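B12-binding domain-containing protein (Kitasatospora setae, PDB 6WTE) is TsrM, a radical SAM-family methyltransferase that holds cobalamin and a [4Fe-4S] cluster and, despite its family, probably transfers methyl groups by a non-radical route. Local coordinates at residues A[434-448]-A[462-476]. Numbering follows the deposited sequence. Where two conformers were deposited one is given.
Sequences PGLQSNTADGPIVLK and QFMFDEHGNFRLVCY
Gln-462 meets the backbone of Lys-448 with both ends of its amide, an example of a two-bond amide-to-backbone pairing between two loops, in which one side chain grips the N-H and the C=O of the same residue. Gln-462 OE1 accepts the N-H of Lys-448, N to OE1 2.8 Å, while NE2 gives an almost straight bond (173°) to Lys-448 O, lying in the carbonyl plane on a lone pair. CG sits between backbone N and carbonyl carbon (chi1 62°) and the chain then runs extended, which carries the amide across to this backbone. With an alanine here, the N-H and the O of Lys-448 would probably lose these mates, and Leu-447 CD2, 3.8 Å from Gln-462 OE1, the flank it rests on. The other methyl of Leu-447, CD1, reaches CE2 of Phe-463.

Arg-472 bends at chi2 and chi3, turning its guanidinium between Ile-445 CG2 on one face and Asp-466 CA on the opposite face; Arg-472 NH1 donates to the backbone O of Gln-462 at 2.7 Å, which helps fix its rotation. Its CD packs against CB of Ser-438; the OG of the same serine donates to Leu-473 O from above the carbonyl plane, and Thr-440 OG1 donates to Phe-471 O at 2.7 Å. Leu-436 CD1 presses tightly on Val-474 CG1 (3.4 Å). Gln-437 and Cys-475 form an antiparallel hydrogen-bonded pair, through which strand 436-437 is added, by way of 475-476, to strand 404-412 of the radical SAM core sheet.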
loop_
_atom_site.group_PDB
_atom_site.type_symbol
_atom_site.label_atom_id
_atom_site.label_comp_id
_atom_site.label_asym_id
_atom_site.label_seq_id
_atom_site.Cartn_x
_atom_site.Cartn_y
_atom_site.Cartn_z
ATOM N N PRO A 434 -7.619 -23.181 12.530
ATOM C CA PRO A 434 -8.978 -22.661 12.342
ATOM C C PRO A 434 -8.964 -21.308 11.650
ATOM O O PRO A 434 -8.098 -20.467 11.897
ATOM C CB PRO A 434 -9.522 -22.551 13.771
ATOM C CG PRO A 434 -8.739 -23.560 14.553
ATOM C CD PRO A 434 -7.361 -23.572 13.929
ATOM N N GLY A 435 -9.934 -21.107 10.772
ATOM C CA GLY A 435 -10.098 -19.834 10.112
ATOM C C GLY A 435 -9.261 -19.645 8.867
ATOM O O GLY A 435 -9.510 -18.692 8.122
ATOM N N LEU A 436 -8.281 -20.515 8.628
ATOM C CA LEU A 436 -7.480 -20.465 7.411
ATOM C C LEU A 436 -8.337 -20.843 6.209
ATOM O O LEU A 436 -9.098 -21.813 6.255
ATOM C CB LEU A 436 -6.302 -21.426 7.547
ATOM C CG LEU A 436 -4.973 -21.189 6.854
ATOM C CD1 LEU A 436 -4.491 -19.794 7.162
ATOM C CD2 LEU A 436 -3.997 -22.207 7.385
ATOM N N GLN A 437 -8.191 -20.096 5.116
ATOM C CA GLN A 437 -9.050 -20.297 3.958
ATOM C C GLN A 437 -8.322 -19.861 2.695
ATOM O O GLN A 437 -7.537 -18.911 2.707
ATOM C CB GLN A 437 -10.361 -19.506 4.102
ATOM C CG GLN A 437 -11.477 -19.872 3.116
ATOM C CD GLN A 437 -11.372 -19.157 1.766
ATOM O OE1 GLN A 437 -10.659 -18.166 1.621
ATOM N NE2 GLN A 437 -12.096 -19.664 0.776
ATOM N N SER A 438 -8.611 -20.558 1.599
ATOM C CA SER A 438 -8.214 -20.100 0.274
ATOM C C SER A 438 -9.204 -20.646 -0.740
ATOM O O SER A 438 -9.599 -21.813 -0.659
ATOM C CB SER A 438 -6.799 -20.545 -0.104
ATOM O OG SER A 438 -6.469 -20.046 -1.391
ATOM N N ASN A 439 -9.593 -19.797 -1.698
ATOM C CA ASN A 439 -10.590 -20.198 -2.686
ATOM C C ASN A 439 -10.117 -21.337 -3.573
ATOM O O ASN A 439 -10.954 -22.051 -4.133
ATOM C CB ASN A 439 -10.971 -19.018 -3.574
ATOM C CG ASN A 439 -11.718 -17.940 -2.824
ATOM O OD1 ASN A 439 -12.169 -18.146 -1.698
ATOM N ND2 ASN A 439 -11.865 -16.785 -3.453
ATOM N N THR A 440 -8.806 -21.504 -3.741
ATOM C CA THR A 440 -8.248 -22.522 -4.622
ATOM C C THR A 440 -7.555 -23.644 -3.855
ATOM O O THR A 440 -6.770 -24.398 -4.439
ATOM C CB THR A 440 -7.281 -21.877 -5.614
ATOM O OG1 THR A 440 -6.266 -21.176 -4.889
ATOM C CG2 THR A 440 -8.020 -20.886 -6.501
ATOM N N ALA A 441 -7.820 -23.765 -2.558
ATOM C CA ALA A 441 -7.152 -24.777 -1.750
ATOM C C ALA A 441 -7.657 -26.171 -2.097
ATOM O O ALA A 441 -8.865 -26.412 -2.160
ATOM C CB ALA A 441 -7.365 -24.496 -0.264
ATOM N N ASP A 442 -6.723 -27.093 -2.319
ATOM C CA ASP A 442 -7.058 -28.501 -2.504
ATOM C C ASP A 442 -6.734 -29.214 -1.195
ATOM O O ASP A 442 -5.661 -29.788 -1.009
ATOM C CB ASP A 442 -6.293 -29.089 -3.686
ATOM C CG ASP A 442 -6.829 -30.442 -4.111
ATOM O OD1 ASP A 442 -7.839 -30.897 -3.528
ATOM O OD2 ASP A 442 -6.240 -31.053 -5.028
ATOM N N GLY A 443 -7.690 -29.160 -0.271
ATOM C CA GLY A 443 -7.534 -29.753 1.036
ATOM C C GLY A 443 -7.035 -28.769 2.076
ATOM O O GLY A 443 -6.911 -27.566 1.822
ATOM N N PRO A 444 -6.728 -29.274 3.271
ATOM C CA PRO A 444 -6.331 -28.387 4.372
ATOM C C PRO A 444 -5.031 -27.654 4.075
ATOM O O PRO A 444 -4.083 -28.219 3.525
ATOM C CB PRO A 444 -6.173 -29.344 5.560
ATOM C CG PRO A 444 -6.973 -30.559 5.187
ATOM C CD PRO A 444 -6.829 -30.679 3.701
ATOM N N ILE A 445 -4.997 -26.383 4.457
ATOM C CA ILE A 445 -3.822 -25.541 4.274
ATOM C C ILE A 445 -2.905 -25.756 5.473
ATOM O O ILE A 445 -3.250 -25.394 6.599
ATOM C CB ILE A 445 -4.212 -24.069 4.129
ATOM C CG1 ILE A 445 -5.152 -23.890 2.933
ATOM C CG2 ILE A 445 -2.973 -23.205 3.965
ATOM C CD1 ILE A 445 -5.766 -22.499 2.834
ATOM N N VAL A 446 -1.730 -26.329 5.232
ATOM C CA VAL A 446 -0.769 -26.627 6.286
ATOM C C VAL A 446 0.426 -25.707 6.083
ATOM O O VAL A 446 1.283 -25.961 5.227
ATOM C CB VAL A 446 -0.348 -28.099 6.280
ATOM C CG1 VAL A 446 0.707 -28.339 7.341
ATOM C CG2 VAL A 446 -1.555 -28.998 6.515
ATOM N N LEU A 447 0.512 -24.659 6.897
ATOM C CA LEU A 447 1.612 -23.712 6.827
ATOM C C LEU A 447 2.779 -24.178 7.688
ATOM O O LEU A 447 2.624 -24.996 8.598
ATOM C CB LEU A 447 1.167 -22.324 7.284
ATOM C CG LEU A 447 0.001 -21.696 6.527
ATOM C CD1 LEU A 447 -0.345 -20.342 7.139
ATOM C CD2 LEU A 447 0.356 -21.566 5.055
ATOM N N LYS A 448 3.955 -23.623 7.396
ATOM C CA LYS A 448 5.173 -23.910 8.126
ATOM C C LYS A 448 5.717 -22.623 8.732
ATOM O O LYS A 448 5.849 -21.618 8.020
ATOM C CB LYS A 448 6.239 -24.543 7.197
ATOM C CG LYS A 448 5.797 -25.866 6.576
ATOM C CD LYS A 448 6.721 -26.336 5.453
ATOM C CE LYS A 448 8.100 -26.700 5.964
ATOM N NZ LYS A 448 8.894 -27.434 4.918
ATOM N N GLN A 462 4.486 -19.706 0.567
ATOM C CA GLN A 462 3.364 -20.549 0.973
ATOM C C GLN A 462 2.101 -19.740 1.235
ATOM O O GLN A 462 1.001 -20.301 1.226
ATOM C CB GLN A 462 3.729 -21.353 2.228
ATOM C CG GLN A 462 4.026 -20.472 3.424
ATOM C CD GLN A 462 4.402 -21.244 4.678
ATOM O OE1 GLN A 462 4.037 -22.403 4.848
ATOM N NE2 GLN A 462 5.129 -20.583 5.574
ATOM N N PHE A 463 2.228 -18.442 1.475
ATOM C CA PHE A 463 1.039 -17.633 1.688
ATOM C C PHE A 463 0.340 -17.255 0.389
ATOM O O PHE A 463 -0.774 -16.720 0.436
ATOM C CB PHE A 463 1.409 -16.384 2.485
ATOM C CG PHE A 463 1.789 -16.677 3.907
ATOM C CD1 PHE A 463 3.076 -17.084 4.223
ATOM C CD2 PHE A 463 0.848 -16.571 4.931
ATOM C CE1 PHE A 463 3.431 -17.369 5.519
ATOM C CE2 PHE A 463 1.194 -16.858 6.249
ATOM C CZ PHE A 463 2.487 -17.254 6.547
ATOM N N MET A 464 0.956 -17.528 -0.761
ATOM C CA MET A 464 0.379 -17.205 -2.059
ATOM C C MET A 464 0.308 -18.386 -3.020
ATOM O O MET A 464 -0.518 -18.357 -3.941
ATOM C CB MET A 464 1.182 -16.075 -2.719
ATOM C CG MET A 464 0.573 -15.498 -3.979
ATOM S SD MET A 464 1.333 -13.925 -4.397
ATOM C CE MET A 464 0.761 -12.898 -3.050
ATOM N N PHE A 465 1.138 -19.412 -2.843
ATOM C CA PHE A 465 1.211 -20.539 -3.758
ATOM C C PHE A 465 1.119 -21.845 -2.985
ATOM O O PHE A 465 1.612 -21.949 -1.861
ATOM C CB PHE A 465 2.527 -20.542 -4.548
ATOM C CG PHE A 465 2.778 -19.285 -5.329
ATOM C CD1 PHE A 465 2.298 -19.154 -6.622
ATOM C CD2 PHE A 465 3.527 -18.252 -4.788
ATOM C CE1 PHE A 465 2.535 -18.005 -7.351
ATOM C CE2 PHE A 465 3.771 -17.096 -5.515
ATOM C CZ PHE A 465 3.276 -16.974 -6.800
ATOM N N ASP A 466 0.507 -22.852 -3.601
ATOM C CA ASP A 466 0.509 -24.164 -2.976
ATOM C C ASP A 466 1.785 -24.920 -3.352
ATOM O O ASP A 466 2.685 -24.390 -4.010
ATOM C CB ASP A 466 -0.763 -24.946 -3.330
ATOM C CG ASP A 466 -0.853 -25.345 -4.802
ATOM O OD1 ASP A 466 0.126 -25.210 -5.567
ATOM O OD2 ASP A 466 -1.941 -25.817 -5.194
ATOM N N GLU A 467 1.859 -26.180 -2.917
ATOM C CA GLU A 467 3.067 -26.977 -3.106
ATOM C C GLU A 467 3.363 -27.227 -4.580
ATOM O O GLU A 467 4.521 -27.447 -4.950
ATOM C CB GLU A 467 2.930 -28.307 -2.359
ATOM C CG GLU A 467 2.811 -28.184 -0.837
ATOM C CD GLU A 467 1.410 -27.813 -0.357
ATOM O OE1 GLU A 467 0.546 -27.466 -1.195
ATOM O OE2 GLU A 467 1.169 -27.884 0.870
ATOM N N HIS A 468 2.344 -27.192 -5.432
ATOM C CA HIS A 468 2.523 -27.427 -6.858
ATOM C C HIS A 468 2.803 -26.151 -7.639
ATOM O O HIS A 468 2.957 -26.211 -8.862
ATOM C CB HIS A 468 1.287 -28.124 -7.435
ATOM C CG HIS A 468 0.968 -29.428 -6.773
ATOM N ND1 HIS A 468 -0.151 -29.612 -5.989
ATOM C CD2 HIS A 468 1.628 -30.610 -6.770
ATOM C CE1 HIS A 468 -0.170 -30.853 -5.538
ATOM N NE2 HIS A 468 0.897 -31.481 -5.997
ATOM N N GLY A 469 2.879 -25.005 -6.971
ATOM C CA GLY A 469 3.102 -23.747 -7.644
ATOM C C GLY A 469 1.851 -23.044 -8.121
ATOM O O GLY A 469 1.957 -21.983 -8.748
ATOM N N ASN A 470 0.672 -23.590 -7.847
ATOM C CA ASN A 470 -0.567 -22.936 -8.237
ATOM C C ASN A 470 -0.892 -21.807 -7.270
ATOM O O ASN A 470 -0.529 -21.852 -6.093
ATOM C CB ASN A 470 -1.719 -23.940 -8.260
ATOM C CG ASN A 470 -1.445 -25.119 -9.172
ATOM O OD1 ASN A 470 -1.296 -26.252 -8.714
ATOM N ND2 ASN A 470 -1.378 -24.858 -10.469
ATOM N N PHE A 471 -1.581 -20.783 -7.776
ATOM C CA PHE A 471 -2.027 -19.702 -6.909
ATOM C C PHE A 471 -2.955 -20.239 -5.832
ATOM O O PHE A 471 -3.923 -20.947 -6.120
ATOM C CB PHE A 471 -2.738 -18.618 -7.714
ATOM C CG PHE A 471 -1.804 -17.626 -8.338
ATOM C CD1 PHE A 471 -0.872 -16.952 -7.564
ATOM C CD2 PHE A 471 -1.853 -17.377 -9.697
ATOM C CE1 PHE A 471 -0.014 -16.031 -8.138
ATOM C CE2 PHE A 471 -0.993 -16.467 -10.277
ATOM C CZ PHE A 471 -0.074 -15.797 -9.498
ATOM N N ARG A 472 -2.646 -19.896 -4.585
ATOM C CA ARG A 472 -3.413 -20.334 -3.422
ATOM C C ARG A 472 -3.198 -19.251 -2.364
ATOM O O ARG A 472 -2.404 -19.395 -1.430
ATOM C CB ARG A 472 -2.976 -21.720 -2.948
ATOM C CG ARG A 472 -4.004 -22.440 -2.098
ATOM C CD ARG A 472 -3.744 -22.253 -0.615
ATOM N NE ARG A 472 -2.641 -23.076 -0.129
ATOM C CZ ARG A 472 -1.415 -22.618 0.101
ATOM N NH1 ARG A 472 -1.136 -21.350 -0.121
ATOM N NH2 ARG A 472 -0.473 -23.431 0.555
ATOM N N LEU A 473 -3.899 -18.132 -2.551
ATOM C CA LEU A 473 -3.752 -16.965 -1.690
ATOM C C LEU A 473 -4.455 -17.232 -0.367
ATOM O O LEU A 473 -5.667 -17.472 -0.345
ATOM C CB LEU A 473 -4.325 -15.722 -2.364
ATOM C CG LEU A 473 -3.434 -14.986 -3.368
ATOM C CD1 LEU A 473 -3.038 -15.880 -4.538
ATOM C CD2 LEU A 473 -4.155 -13.738 -3.865
ATOM N N VAL A 474 -3.696 -17.185 0.728
ATOM C CA VAL A 474 -4.164 -17.618 2.042
ATOM C C VAL A 474 -4.831 -16.458 2.770
ATOM O O VAL A 474 -4.361 -15.314 2.698
ATOM C CB VAL A 474 -2.989 -18.187 2.854
ATOM C CG1 VAL A 474 -3.423 -18.532 4.243
ATOM C CG2 VAL A 474 -2.432 -19.424 2.159
ATOM N N CYS A 475 -5.924 -16.759 3.488
ATOM C CA CYS A 475 -6.706 -15.771 4.224
ATOM C C CYS A 475 -7.072 -16.306 5.598
ATOM O O CYS A 475 -7.036 -17.513 5.849
ATOM C CB CYS A 475 -8.004 -15.412 3.495
ATOM S SG CYS A 475 -7.726 -14.738 1.849
ATOM N N TYR A 476 -7.444 -15.381 6.480
ATOM C CA TYR A 476 -8.088 -15.698 7.745
ATOM C C TYR A 476 -9.464 -15.051 7.774
ATOM O O TYR A 476 -9.628 -13.901 7.353
ATOM C CB TYR A 476 -7.283 -15.204 8.953
ATOM C CG TYR A 476 -7.971 -15.528 10.265
ATOM C CD1 TYR A 476 -7.772 -16.750 10.889
ATOM C CD2 TYR A 476 -8.838 -14.618 10.866
ATOM C CE1 TYR A 476 -8.402 -17.065 12.073
ATOM C CE2 TYR A 476 -9.478 -14.921 12.051
ATOM C CZ TYR A 476 -9.255 -16.146 12.655
ATOM O OH TYR A 476 -9.892 -16.449 13.833
HETATM O O HOH W 1 -6.508 -18.168 -3.993
HETATM O O HOH W 2 -4.216 -26.231 -3.480
#